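Local coordinates for SWD1-like protein (Myceliophthora thermophila, PDB 6E29) that probably acts as a WD-repeat scaffold subunit of the COMPASS complex, which methylates histone H3, this piece being its beta-propeller domain, at residues Thr224-Gly227 with Arg228-Leu231; Ser76-Gly79 with Arg80-Leu83. All blocks are in the same frame, centred on the assembly; numbering follows the deposited sequence.

Interaction 1: residues Thr224-Gly227 with Arg228-Leu231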
loop_
_atom_site.group_PDB
_atom_site.type_symbol
_atom_site.label_atom_id
_atom_site.label_comp_id
_atom_site.label_asym_id
_atom_site.label_seq_id
_atom_site.Cartn_x
_atom_site.Cartn_y
_atom_site.Cartn_z
ATOM N N THR B 224 0.667 -11.003 0.673
ATOM C CA THR B 224 0.066 -11.979 -0.233
ATOM C C THR B 224 -1.377 -12.269 0.188
ATOM O O THR B 224 -1.817 -11.943 1.287
ATOM C CB THR B 224 0.847 -13.300 -0.266
ATOM O OG1 THR B 224 1.015 -13.850 1.051
ATOM C CG2 THR B 224 2.218 -13.106 -0.915
ATOM N N GLU B 225 -2.102 -12.963 -0.689
ATOM C CA GLU B 225 -3.504 -13.294 -0.431
ATOM C C GLU B 225 -3.701 -14.032 0.889
ATOM O O GLU B 225 -4.558 -13.662 1.699
ATOM C CB GLU B 225 -4.000 -14.112 -1.621
ATOM C CG GLU B 225 -5.295 -14.812 -1.448
ATOM C CD GLU B 225 -6.465 -13.871 -1.685
ATOM O OE1 GLU B 225 -7.606 -14.372 -1.877
ATOM O OE2 GLU B 225 -6.217 -12.632 -1.684
ATOM N N SER B 226 -2.921 -15.083 1.131
ATOM C CA SER B 226 -3.017 -15.791 2.405
ATOM C C SER B 226 -2.549 -14.959 3.590
ATOM O O SER B 226 -2.787 -15.350 4.748
ATOM C CB SER B 226 -2.180 -17.059 2.335
ATOM O OG SER B 226 -0.853 -16.704 2.008
ATOM N N GLY B 227 -1.873 -13.840 3.334
ATOM C CA GLY B 227 -1.267 -13.068 4.397
ATOM C C GLY B 227 -0.031 -13.681 5.013
ATOM O O GLY B 227 0.336 -13.281 6.127
ATOM N N ARG B 228 0.627 -14.653 4.341
ATOM C CA ARG B 228 1.773 -15.327 4.963
ATOM C C ARG B 228 3.103 -14.685 4.598
ATOM O O ARG B 228 4.114 -14.978 5.264
ATOM C CB ARG B 228 1.883 -16.812 4.572
ATOM C CG ARG B 228 0.728 -17.780 4.909
ATOM C CD ARG B 228 0.606 -18.297 6.349
ATOM N NE ARG B 228 1.752 -19.080 6.890
ATOM C CZ ARG B 228 1.766 -20.396 7.123
ATOM N NH1 ARG B 228 0.701 -21.152 6.884
ATOM N NH2 ARG B 228 2.857 -20.965 7.622
ATOM N N GLU B 229 3.132 -13.864 3.552
ATOM C CA GLU B 229 4.364 -13.205 3.133
ATOM C C GLU B 229 4.124 -11.716 2.922
ATOM O O GLU B 229 3.067 -11.304 2.433
ATOM C CB GLU B 229 4.922 -13.816 1.852
ATOM C CG GLU B 229 5.276 -15.314 1.969
ATOM C CD GLU B 229 4.120 -16.247 1.579
ATOM O OE1 GLU B 229 3.061 -15.774 1.093
ATOM O OE2 GLU B 229 4.284 -17.475 1.738
ATOM N N LEU B 230 5.126 -10.925 3.290
ATOM C CA LEU B 230 5.064 -9.474 3.295
ATOM C C LEU B 230 6.161 -8.952 2.360
ATOM O O LEU B 230 7.320 -9.357 2.466
ATOM C CB LEU B 230 5.295 -8.936 4.699
ATOM C CG LEU B 230 5.470 -7.439 4.901
ATOM C CD1 LEU B 230 4.128 -6.711 4.727
ATOM C CD2 LEU B 230 6.083 -7.240 6.307
ATOM N N LEU B 231 5.795 -8.021 1.514
ATOM C CA LEU B 231 6.692 -7.330 0.602
ATOM C C LEU B 231 6.865 -5.908 1.089
ATOM O O LEU B 231 5.890 -5.232 1.429
ATOM C CB LEU B 231 6.066 -7.361 -0.811
ATOM C CG LEU B 231 6.668 -6.557 -1.955
ATOM C CD1 LEU B 231 8.037 -7.126 -2.225
ATOM C CD2 LEU B 231 5.726 -6.760 -3.193
#

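Interaction 2: residues Ser76-Gly79 with Arg80-Leu83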
loop_
_atom_site.group_PDB
_atom_site.type_symbol
_atom_site.label_atom_id
_atom_site.label_comp_id
_atom_site.label_asym_id
_atom_site.label_seq_id
_atom_site.Cartn_x
_atom_site.Cartn_y
_atom_site.Cartn_z
ATOM N N SER B 76 -13.387 -3.438 -1.046
ATOM C CA SER B 76 -13.990 -4.301 -0.037
ATOM C C SER B 76 -13.931 -5.750 -0.517
ATOM O O SER B 76 -13.769 -6.019 -1.708
ATOM C CB SER B 76 -15.448 -3.903 0.235
ATOM O OG SER B 76 -16.278 -4.168 -0.898
ATOM N N ARG B 77 -14.102 -6.691 0.424
ATOM C CA ARG B 77 -14.021 -8.113 0.071
ATOM C C ARG B 77 -15.016 -8.458 -1.028
ATOM O O ARG B 77 -14.730 -9.273 -1.917
ATOM C CB ARG B 77 -14.271 -8.971 1.315
ATOM C CG ARG B 77 -14.120 -10.510 1.124
ATOM C CD ARG B 77 -13.059 -10.883 0.063
ATOM N NE ARG B 77 -12.405 -12.187 0.240
ATOM C CZ ARG B 77 -12.112 -13.010 -0.770
ATOM N NH1 ARG B 77 -12.434 -12.670 -2.014
ATOM N NH2 ARG B 77 -11.505 -14.176 -0.547
ATOM N N CYS B 78 -16.158 -7.784 -1.021
ATOM C CA CYS B 78 -17.304 -8.109 -1.848
ATOM C C CYS B 78 -17.291 -7.371 -3.180
ATOM O O CYS B 78 -18.158 -7.624 -4.028
ATOM C CB CYS B 78 -18.607 -7.786 -1.071
ATOM S SG CYS B 78 -18.689 -6.080 -0.436
ATOM N N GLY B 79 -16.344 -6.460 -3.384
ATOM C CA GLY B 79 -16.335 -5.621 -4.565
ATOM C C GLY B 79 -17.362 -4.499 -4.588
ATOM O O GLY B 79 -17.372 -3.709 -5.555
ATOM N N ARG B 80 -18.197 -4.365 -3.552
ATOM C CA ARG B 80 -19.233 -3.347 -3.611
ATOM C C ARG B 80 -18.730 -1.962 -3.211
ATOM O O ARG B 80 -19.273 -0.953 -3.700
ATOM C CB ARG B 80 -20.412 -3.749 -2.753
ATOM C CG ARG B 80 -21.472 -2.749 -2.824
ATOM C CD ARG B 80 -22.643 -3.148 -1.968
ATOM N NE ARG B 80 -23.653 -2.117 -1.975
ATOM C CZ ARG B 80 -24.830 -2.247 -1.366
ATOM N NH1 ARG B 80 -25.098 -3.369 -0.701
ATOM N NH2 ARG B 80 -25.723 -1.261 -1.420
ATOM N N TYR B 81 -17.672 -1.886 -2.393
ATOM C CA TYR B 81 -17.195 -0.644 -1.805
ATOM C C TYR B 81 -15.731 -0.407 -2.163
ATOM O O TYR B 81 -14.969 -1.347 -2.353
ATOM C CB TYR B 81 -17.341 -0.661 -0.256
ATOM C CG TYR B 81 -18.801 -0.885 0.165
ATOM C CD1 TYR B 81 -19.689 0.166 0.174
ATOM C CD2 TYR B 81 -19.254 -2.149 0.554
ATOM C CE1 TYR B 81 -21.033 -0.024 0.555
ATOM C CE2 TYR B 81 -20.606 -2.359 0.939
ATOM C CZ TYR B 81 -21.471 -1.287 0.941
ATOM O OH TYR B 81 -22.784 -1.459 1.305
ATOM N N LEU B 82 -15.370 0.863 -2.322
ATOM C CA LEU B 82 -14.010 1.240 -2.701
ATOM C C LEU B 82 -13.603 2.428 -1.862
ATOM O O LEU B 82 -14.297 3.447 -1.839
ATOM C CB LEU B 82 -13.912 1.584 -4.197
ATOM C CG LEU B 82 -12.555 2.085 -4.739
ATOM C CD1 LEU B 82 -11.534 1.014 -4.594
ATOM C CD2 LEU B 82 -12.737 2.490 -6.204
ATOM N N LEU B 83 -12.472 2.304 -1.183
ATOM C CA LEU B 83 -11.968 3.357 -0.333
ATOM C C LEU B 83 -10.845 4.077 -1.078
ATOM O O LEU B 83 -9.885 3.446 -1.520
ATOM C CB LEU B 83 -11.460 2.743 0.962
ATOM C CG LEU B 83 -11.077 3.730 2.040
ATOM C CD1 LEU B 83 -12.321 4.231 2.735
ATOM C CD2 LEU B 83 -10.127 3.005 3.029
#

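Interaction 1: residues Thr224-Gly227 with Arg228-Leu231
The tight connection between strands 218-223 and 229-234, the first two strands of one propeller blade, is a type I beta turn from T224 to G227, and the side chain of T224, its first residue, meets that of E229 in the strand that follows. Within the turn G227 N donates to T224 O (2.8 Å); where the strands come together, T224 N donates to E229 O at 3.0 Å. G227 takes a positive phi (73°), which glycine adopts with little strain. The hydroxyl of T224 lies between its own backbone N and carbonyl carbon (chi1 54°) and donates to E229 OE1 at 2.8 Å, nearly end-on to its C-O bond. With CG beside the backbone N, the bend at chi2 (91°) brings the carboxylate of E229 back to T224, a fold that glutamate's length allows. R228 N makes weak bonds to T224 OG1 and to S226 OG, both at 3.4 Å. F279 of strand 274-279 packs on T224. Threonine suits its place: its hydroxyl, close to the backbone, donates to a carboxylate and weakly accepts an amide N-H, which should limit its rotation; the weak ion pair of E229 OE2 with R301 probably adds some stabilisation to the negative charge.

Interaction 2: residues Ser76-Gly79 with Arg80-Leu83
The ring of Y81 has CG of R80 over one face, 3.9 Å above the plane and offset toward the rim, while S76 OG lies at its edge, close to the ring plane and 3.9 Å from CD2. The sulfur of C78 approaches obliquely, 4.1 Å from Y81 CD2, in a sulfur-aromatic contact. R80 runs fully extended from CG to NE, with CG anti to its backbone N (chi1 -179°), alongside the tyrosine; Y81 OH therefore comes to lie over one face of the guanidinium, also toward its rim. Arginine suits this place because its methylene chain packs on an aromatic ring while its charged end reaches D95, to which NE makes a salt bridge.

S76 and C78 belong to a type I beta turn from S76 to G79, within which G79 N donates to S76 O, and R80 and Y81 follow it directly. G79 has a positive phi (75°), which a residue without a side chain adopts with little strain. S76 is bound twice to Y81: its N donates to Y81 O (2.9 Å), and its OG accepts from Y81 N (3.1 Å, N-H...O angle 156°). A short serine can bring its hydroxyl back onto the chain in this way. The thiol of C78 does likewise for the preceding amide, R80 N donating to SG at 3.6 Å, a length that fits the larger sulfur atom.

The turn joins strand 70-75 to strand 81-86 in a blade of the WD propeller. Beyond it, Y81 stacks on H121 and meets the ring of Y102, touching L93 of strand 90-95 as well; L82 faces V49 and I51 of strand 48-53, and L83 packs against A114 and L116 of strand 111-117, so strand 81-86 lies between the blades before and after it.

From the N terminus, interaction 2 comes first, closing the hairpin between strands 70-75 and 81-86 in the blade that ends with strand 100-106. Two intervening blades later, interaction 1 closes the equivalent hairpin between strands 218-223 and 229-234. The two loops follow in series and neither nest nor cross, and each ties the first strand of its four-stranded antiparallel sheet to the second. Although their centres lie about 20 Å apart, the turns approach at their second residues, where E225 OE1 packs 4.1 Å from R77 NH2. The circular arrangement of blades thus lets turns from two blades that are not neighbours in the chain come close on the inner side of the ring.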